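Local coordinates for GGDEF family protein (Caulobacter vibrioides, PDB 3U2A), which belongs to the GGDEF family and carries a PdeA-like PAS domain, a fold that commonly serves in sensing and in pairing of subunits, at residues A[26-31]-A[108-113]; A[32-37]-A[54-59]; A[68-73]-A[84-89]. One frame throughout, in Å; residues are numbered along the deposited sequence.

Contact 1 of 3, residues A[26-31]-A[108-113]; sequences LWIWEP and RAAGVV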
# COMPACT_ATOMS: atom_id res chain seq x y z
N LEU A 26 3.05 2.52 5.12
CA LEU A 26 3.72 1.26 5.35
C LEU A 26 4.19 1.22 6.80
O LEU A 26 4.50 2.26 7.38
CB LEU A 26 4.89 1.10 4.39
CG LEU A 26 4.59 1.23 2.89
CD1 LEU A 26 5.87 1.12 2.06
CD2 LEU A 26 3.56 0.19 2.45
N TRP A 27 4.23 0.04 7.38
CA TRP A 27 4.67 -0.12 8.77
C TRP A 27 5.57 -1.33 8.92
O TRP A 27 5.44 -2.33 8.18
CB TRP A 27 3.47 -0.21 9.73
CG TRP A 27 2.50 -1.35 9.44
CD1 TRP A 27 1.41 -1.32 8.62
CD2 TRP A 27 2.55 -2.68 9.99
NE1 TRP A 27 0.78 -2.55 8.61
CE2 TRP A 27 1.45 -3.40 9.45
CE3 TRP A 27 3.40 -3.33 10.89
CZ2 TRP A 27 1.19 -4.74 9.77
CZ3 TRP A 27 3.15 -4.67 11.21
CH2 TRP A 27 2.05 -5.36 10.65
N ILE A 28 6.51 -1.21 9.86
CA ILE A 28 7.32 -2.32 10.33
C ILE A 28 7.29 -2.32 11.85
O ILE A 28 7.49 -1.27 12.47
CB ILE A 28 8.78 -2.26 9.81
CG1 ILE A 28 8.81 -2.39 8.28
CG2 ILE A 28 9.63 -3.37 10.44
CD1 ILE A 28 10.15 -2.08 7.65
N TRP A 29 7.03 -3.48 12.44
CA TRP A 29 6.96 -3.64 13.89
C TRP A 29 8.07 -4.57 14.36
O TRP A 29 8.21 -5.71 13.89
CB TRP A 29 5.55 -4.13 14.31
CG TRP A 29 5.46 -4.68 15.72
CD1 TRP A 29 4.97 -5.90 16.10
CD2 TRP A 29 5.86 -4.02 16.93
NE1 TRP A 29 5.06 -6.05 17.47
CE2 TRP A 29 5.60 -4.90 18.00
CE3 TRP A 29 6.42 -2.76 17.21
CZ2 TRP A 29 5.89 -4.57 19.33
CZ3 TRP A 29 6.70 -2.43 18.53
CH2 TRP A 29 6.43 -3.34 19.57
N GLU A 30 8.90 -4.06 15.27
CA GLU A 30 10.04 -4.83 15.77
C GLU A 30 9.93 -4.96 17.29
O GLU A 30 10.39 -4.08 18.02
CB GLU A 30 11.36 -4.11 15.45
CG GLU A 30 11.68 -3.94 13.97
CD GLU A 30 12.88 -3.02 13.74
OE1 GLU A 30 13.53 -2.59 14.73
OE2 GLU A 30 13.16 -2.70 12.56
N PRO A 31 9.31 -6.06 17.77
CA PRO A 31 9.14 -6.20 19.22
C PRO A 31 10.46 -6.25 19.99
O PRO A 31 10.49 -5.83 21.14
CB PRO A 31 8.35 -7.52 19.37
CG PRO A 31 8.42 -8.19 18.05
CD PRO A 31 8.61 -7.12 17.02
N ARG A 108 9.74 -10.11 13.58
CA ARG A 108 9.34 -8.80 13.04
C ARG A 108 8.11 -8.98 12.15
O ARG A 108 7.94 -10.03 11.51
CB ARG A 108 10.45 -8.21 12.16
CG ARG A 108 11.78 -8.02 12.85
CD ARG A 108 12.93 -8.19 11.86
NE ARG A 108 12.90 -7.17 10.82
CZ ARG A 108 12.89 -7.40 9.51
NH1 ARG A 108 12.93 -8.64 9.02
NH2 ARG A 108 12.86 -6.37 8.69
N ALA A 109 7.27 -7.94 12.09
CA ALA A 109 6.12 -7.91 11.18
C ALA A 109 6.16 -6.64 10.34
O ALA A 109 6.77 -5.65 10.73
CB ALA A 109 4.81 -7.98 11.98
N ALA A 110 5.52 -6.68 9.18
CA ALA A 110 5.46 -5.51 8.31
C ALA A 110 4.17 -5.54 7.50
O ALA A 110 3.56 -6.59 7.36
CB ALA A 110 6.68 -5.48 7.38
N GLY A 111 3.78 -4.40 6.94
CA GLY A 111 2.61 -4.39 6.09
C GLY A 111 2.15 -3.01 5.72
O GLY A 111 2.93 -2.05 5.72
N VAL A 112 0.86 -2.94 5.38
CA VAL A 112 0.21 -1.69 4.98
C VAL A 112 -0.88 -1.29 5.97
O VAL A 112 -1.46 -2.14 6.67
CB VAL A 112 -0.38 -1.80 3.53
CG1 VAL A 112 -1.28 -0.62 3.19
CG2 VAL A 112 0.74 -1.89 2.52
N VAL A 113 -1.14 0.00 6.05
CA VAL A 113 -2.29 0.49 6.78
C VAL A 113 -3.06 1.43 5.84
O VAL A 113 -2.46 2.26 5.13
CB VAL A 113 -1.93 1.13 8.15
CG1 VAL A 113 -0.85 2.19 8.00
CG2 VAL A 113 -3.15 1.71 8.82
O HOH W 1 13.56 -4.52 10.68
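W27 lays its indole across the backbone of A110 and G111 in strand 109-113, and this is the tight part of the contact. Its CG sits between the backbone N and the carbonyl carbon (chi1 58°), the crowded position. G111 CA lies 3.9 Å from the centroid of the five-membered ring, a CH-pi contact over the face. G111 N also stands over this face, and A110 C lies nearer the rim. The glycine has no CB here, where the indole comes close. At the far end of the indole, W27 CZ3 is 3.8 Å from A109 CB. At the edge, W27 NE1 gives a weak bond of 3.0 Å to V112 O, with an N-H...O angle of 147°. The two strands run antiparallel. W27 and G111 exchange two backbone hydrogen bonds, as do W29 and A109; W29 N to A109 O is the shortest at 2.8 Å. On the opposite face, I28 CG1 packs on A110 CB at 3.9 Å.

The solvent side is at E30 and R108. Their charged atoms do not meet directly. A water bridges them, 2.6 Å from E30 OE2 and 2.7 Å from R108 NE. Each has a charged partner of its own: E30 OE2 pairs with R37, and R108 NH2 with E17 of the second subunit.

The contact joins two central strands of the antiparallel PAS sheet. Strand 35-40 flanks 25-30, and strand 98-102 flanks 109-113. The W27 face meets W98 and L38. The face of L26, I28 and A110 is covered by W10, A14 and A21 of the second subunit.

Contact 2 of 3, residues A[32-37]-A[54-59]; sequences ETDRLR and CSSAAF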
# COMPACT_ATOMS: atom_id res chain seq x y z
N GLU A 32 11.53 -6.76 19.37
CA GLU A 32 12.85 -6.81 20.00
C GLU A 32 13.36 -5.45 20.45
O GLU A 32 14.07 -5.34 21.44
CB GLU A 32 13.87 -7.41 19.04
CG GLU A 32 13.79 -8.90 18.93
CD GLU A 32 14.50 -9.59 20.08
OE1 GLU A 32 15.54 -9.06 20.56
OE2 GLU A 32 14.03 -10.66 20.50
N THR A 33 12.98 -4.41 19.70
CA THR A 33 13.48 -3.05 19.94
C THR A 33 12.37 -2.11 20.39
O THR A 33 12.61 -0.92 20.66
CB THR A 33 14.15 -2.48 18.66
OG1 THR A 33 13.18 -2.44 17.61
CG2 THR A 33 15.33 -3.33 18.22
N ASP A 34 11.16 -2.65 20.51
CA ASP A 34 9.94 -1.88 20.83
C ASP A 34 9.75 -0.67 19.89
O ASP A 34 9.36 0.42 20.33
CB ASP A 34 9.94 -1.43 22.30
CG ASP A 34 8.56 -1.01 22.78
OD1 ASP A 34 7.58 -1.69 22.43
OD2 ASP A 34 8.44 0.01 23.48
N ARG A 35 10.03 -0.89 18.61
CA ARG A 35 9.97 0.15 17.60
C ARG A 35 8.94 -0.18 16.52
O ARG A 35 9.06 -1.21 15.83
CB ARG A 35 11.34 0.35 16.93
CG ARG A 35 12.42 0.95 17.82
CD ARG A 35 13.70 1.21 17.02
NE ARG A 35 14.77 1.79 17.83
CZ ARG A 35 15.95 1.21 18.03
NH1 ARG A 35 16.22 0.05 17.46
NH2 ARG A 35 16.86 1.80 18.79
N LEU A 36 7.92 0.68 16.39
CA LEU A 36 6.99 0.63 15.27
C LEU A 36 7.39 1.77 14.33
O LEU A 36 7.42 2.94 14.73
CB LEU A 36 5.53 0.80 15.73
CG LEU A 36 4.51 0.90 14.59
CD1 LEU A 36 4.26 -0.48 13.97
CD2 LEU A 36 3.22 1.53 15.06
N ARG A 37 7.71 1.45 13.09
CA ARG A 37 8.05 2.47 12.10
C ARG A 37 6.96 2.66 11.07
O ARG A 37 6.35 1.68 10.62
CB ARG A 37 9.38 2.12 11.42
CG ARG A 37 10.60 2.22 12.34
CD ARG A 37 11.63 1.13 12.03
NE ARG A 37 12.23 1.28 10.73
CZ ARG A 37 12.71 0.28 9.99
NH1 ARG A 37 12.64 -0.99 10.39
NH2 ARG A 37 13.24 0.55 8.82
N CYS A 54 7.67 5.03 16.76
CA CYS A 54 7.11 5.12 18.11
C CYS A 54 7.28 3.81 18.87
O CYS A 54 7.64 2.79 18.29
CB CYS A 54 5.63 5.51 18.08
SG CYS A 54 4.54 4.24 17.43
N SER A 55 7.02 3.87 20.17
CA SER A 55 6.97 2.69 21.02
C SER A 55 5.62 1.99 20.92
O SER A 55 4.62 2.58 20.45
CB SER A 55 7.20 3.09 22.48
OG SER A 55 6.15 3.94 22.92
N SER A 56 5.56 0.76 21.39
CA SER A 56 4.27 0.07 21.48
C SER A 56 3.29 0.80 22.42
O SER A 56 2.09 0.85 22.16
CB SER A 56 4.45 -1.40 21.88
OG SER A 56 5.08 -1.52 23.15
N ALA A 57 3.81 1.40 23.50
CA ALA A 57 2.97 2.17 24.42
C ALA A 57 2.31 3.37 23.75
O ALA A 57 1.13 3.63 23.98
CB ALA A 57 3.75 2.60 25.64
N ALA A 58 3.07 4.09 22.92
CA ALA A 58 2.55 5.24 22.17
C ALA A 58 1.45 4.81 21.20
O ALA A 58 0.43 5.49 21.05
CB ALA A 58 3.68 5.96 21.44
N PHE A 59 1.68 3.68 20.54
CA PHE A 59 0.73 3.07 19.62
C PHE A 59 -0.59 2.76 20.34
O PHE A 59 -1.67 3.18 19.89
CB PHE A 59 1.38 1.82 19.00
CG PHE A 59 0.46 1.00 18.13
CD1 PHE A 59 0.36 1.26 16.76
CD2 PHE A 59 -0.29 -0.06 18.66
CE1 PHE A 59 -0.46 0.48 15.94
CE2 PHE A 59 -1.11 -0.83 17.86
CZ PHE A 59 -1.20 -0.56 16.49
O HOH W 2 6.37 0.80 24.99
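L36 packs against C54 and F59, where strand 53-54, outermost in the sheet within this chain, turns into helix 56-62. L36 and C54 form an antiparallel hydrogen-bonded pair. L36 N to C54 O is 2.9 Å and nearly straight, and the return bond runs from C54 N to L36 O. L36 CB lies near C54 O and C54 SG. CG is anti to the backbone N (chi1 174°), and L36 CG is 4.4 Å from C54 SG. The two methyls then part. L36 CD1 comes to 3.9 Å from CB of W29, on the neighbouring strand. L36 CD2 approaches the F59 ring obliquely, with F59 CD1 at 3.3 Å, a tight fit, and it also touches C54 SG.

A polar contact lies beside this apolar one. D34 OD1 takes a hydrogen bond of 2.6 Å from S56 OG, through the lone pair on the side of OD2. S56 N adds a weak bond of 3.3 Å to the same OD1. D34 OD2 accepts from a water, which in turn takes the N-H of A57. The carboxylate thus faces the first turn of the helix, where the helix dipole probably favours its negative charge. The N-cap is S55, whose OG accepts from A58 N at 3.1 Å.

D34 and R35 both face E30 and form a G1 beta bulge, where the hairpin of strands 25-30 and 35-40 closes. The contact thus ties this hairpin to the start of helix 56-62. F59 also touches A71, V74 and L75 of helix 68-75, and meets W98 edge-to-face.

Contact 3 of 3, residues A[68-73]-A[84-89]; sequences RAQAEE and VVARFR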
# COMPACT_ATOMS: atom_id res chain seq x y z
N ARG A 68 -8.67 -0.98 21.80
CA ARG A 68 -7.30 -1.40 22.12
C ARG A 68 -7.03 -2.90 22.02
O ARG A 68 -5.88 -3.30 21.81
CB ARG A 68 -6.84 -0.79 23.44
CG ARG A 68 -6.70 0.70 23.29
CD ARG A 68 -6.25 1.38 24.53
NE ARG A 68 -5.87 2.75 24.21
CZ ARG A 68 -5.97 3.76 25.04
NH1 ARG A 68 -6.46 3.58 26.26
NH2 ARG A 68 -5.60 4.96 24.65
N ALA A 69 -8.07 -3.72 22.14
CA ALA A 69 -7.93 -5.16 21.86
C ALA A 69 -7.59 -5.39 20.39
O ALA A 69 -6.69 -6.18 20.07
CB ALA A 69 -9.19 -5.92 22.22
N GLN A 70 -8.30 -4.69 19.50
CA GLN A 70 -8.01 -4.75 18.06
C GLN A 70 -6.63 -4.19 17.69
O GLN A 70 -5.91 -4.81 16.90
CB GLN A 70 -9.13 -4.11 17.23
CG GLN A 70 -10.20 -5.10 16.73
CD GLN A 70 -9.63 -6.18 15.80
OE1 GLN A 70 -9.26 -5.92 14.64
NE2 GLN A 70 -9.57 -7.41 16.30
N ALA A 71 -6.24 -3.05 18.28
CA ALA A 71 -4.88 -2.50 18.13
C ALA A 71 -3.78 -3.51 18.48
O ALA A 71 -2.74 -3.59 17.80
CB ALA A 71 -4.71 -1.24 18.98
N GLU A 72 -4.01 -4.27 19.56
CA GLU A 72 -3.04 -5.23 20.05
C GLU A 72 -2.78 -6.35 19.06
O GLU A 72 -1.69 -6.94 19.07
CB GLU A 72 -3.49 -5.82 21.39
CG GLU A 72 -2.33 -6.32 22.27
CD GLU A 72 -1.33 -5.22 22.60
OE1 GLU A 72 -0.12 -5.51 22.65
OE2 GLU A 72 -1.73 -4.05 22.79
N GLU A 73 -3.77 -6.63 18.20
CA GLU A 73 -3.62 -7.66 17.16
C GLU A 73 -2.49 -7.33 16.17
O GLU A 73 -1.93 -8.25 15.56
CB GLU A 73 -4.94 -7.91 16.42
CG GLU A 73 -6.04 -8.56 17.28
CD GLU A 73 -5.62 -9.90 17.87
OE1 GLU A 73 -5.15 -10.76 17.10
OE2 GLU A 73 -5.76 -10.09 19.09
N VAL A 84 -1.18 -10.75 9.71
CA VAL A 84 -1.65 -9.70 10.61
C VAL A 84 -2.83 -9.03 9.93
O VAL A 84 -2.71 -8.51 8.81
CB VAL A 84 -0.54 -8.66 10.88
CG1 VAL A 84 -1.07 -7.50 11.72
CG2 VAL A 84 0.65 -9.30 11.57
N VAL A 85 -3.99 -9.07 10.59
CA VAL A 85 -5.19 -8.37 10.12
C VAL A 85 -5.85 -7.71 11.33
O VAL A 85 -6.20 -8.36 12.32
CB VAL A 85 -6.21 -9.33 9.41
CG1 VAL A 85 -7.43 -8.54 8.91
CG2 VAL A 85 -5.56 -10.05 8.24
N ALA A 86 -6.00 -6.39 11.26
CA ALA A 86 -6.61 -5.66 12.36
C ALA A 86 -7.31 -4.44 11.83
O ALA A 86 -6.94 -3.88 10.79
CB ALA A 86 -5.56 -5.27 13.40
N ARG A 87 -8.34 -4.00 12.56
CA ARG A 87 -9.00 -2.75 12.22
C ARG A 87 -9.38 -2.02 13.48
O ARG A 87 -9.96 -2.62 14.38
CB ARG A 87 -10.21 -2.97 11.30
CG ARG A 87 -11.24 -3.96 11.77
CD ARG A 87 -12.38 -4.07 10.74
NE ARG A 87 -13.09 -2.81 10.57
CZ ARG A 87 -14.18 -2.46 11.26
NH1 ARG A 87 -14.69 -3.28 12.17
NH2 ARG A 87 -14.76 -1.28 11.04
N PHE A 88 -9.04 -0.75 13.57
CA PHE A 88 -9.36 0.03 14.76
C PHE A 88 -9.30 1.51 14.46
O PHE A 88 -8.75 1.93 13.43
CB PHE A 88 -8.43 -0.32 15.94
CG PHE A 88 -6.96 -0.03 15.70
CD1 PHE A 88 -6.14 -0.97 15.08
CD2 PHE A 88 -6.40 1.16 16.14
CE1 PHE A 88 -4.78 -0.72 14.88
CE2 PHE A 88 -5.03 1.43 15.93
CZ PHE A 88 -4.23 0.48 15.30
N ARG A 89 -9.87 2.31 15.37
CA ARG A 89 -9.88 3.75 15.21
C ARG A 89 -8.81 4.33 16.10
O ARG A 89 -8.50 3.75 17.14
CB ARG A 89 -11.23 4.32 15.63
CG ARG A 89 -12.39 3.86 14.77
CD ARG A 89 -13.72 4.06 15.48
NE ARG A 89 -13.91 3.12 16.58
CZ ARG A 89 -15.00 3.05 17.32
NH1 ARG A 89 -16.02 3.86 17.10
NH2 ARG A 89 -15.07 2.16 18.30
O HOH W 3 -7.72 -9.33 14.28
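A71 sits over the face of the F88 ring. A71 CA is 3.9 Å from the ring centroid, 21° off the normal, which makes a CH-pi contact. It lies toward the rim, with F88 CD1 the nearest ring atom at 3.6 Å. A71 CB stands over the same ring, 4.1 Å from F88 CE2. F88 CG lies between its backbone N and carbonyl carbon (chi1 62°), and one face of the ring is turned to A71.

The Q70 side chain passes F88 CB and reaches the backbone of R87. Its chain is bent at chi2. Q70 OE1 accepts from R87 N at 3.0 Å. The bond is nearly straight (168°), and the donor lies in the plane of the amide carbonyl. Q70 CB and CG rest on R87 O, with Q70 CB 3.3 Å from that oxygen. On the other side of the amide, Q70 NE2 gives a weak bond to a water, which donates to V85 O at 2.7 Å. One glutamine thus serves two backbone positions where the strand ends.

Further along, E73 CB meets A86 CB at 4.1 Å. The carboxylate of E73 turns away to K76 and R78. The guanidinium of R87 pairs with E116.

The axes of helix 68-73 and strand 84-86 run nearly antiparallel and approach to 7.6 Å. Helix 68-75 is thus packed on strand 83-86, the strand at one edge of the PAS sheet within this chain. A86 and V84 bond through their backbones to strand 98-102. F88 stacks on W98 of that strand.

How the contacts relate
The three contacts share one PAS sheet and the helices packed on it. Contact 1 is central, 10 Å from contact 2 and 13 Å from contact 3, centre to centre. It joins contact 2 through the sheet: I28 O and R37 N lie 2.8 Å apart, probably hydrogen-bonded. It reaches contact 3 by packing, with W27 CH2 3.9 Å from V84 CG1. Contacts 2 and 3 are 15 Å apart between centres, yet F59 CZ touches F88 CZ at 3.4 Å. F59, F88 and W27 each also meet W98, so all three contacts feed one aromatic cluster between sheet and helices.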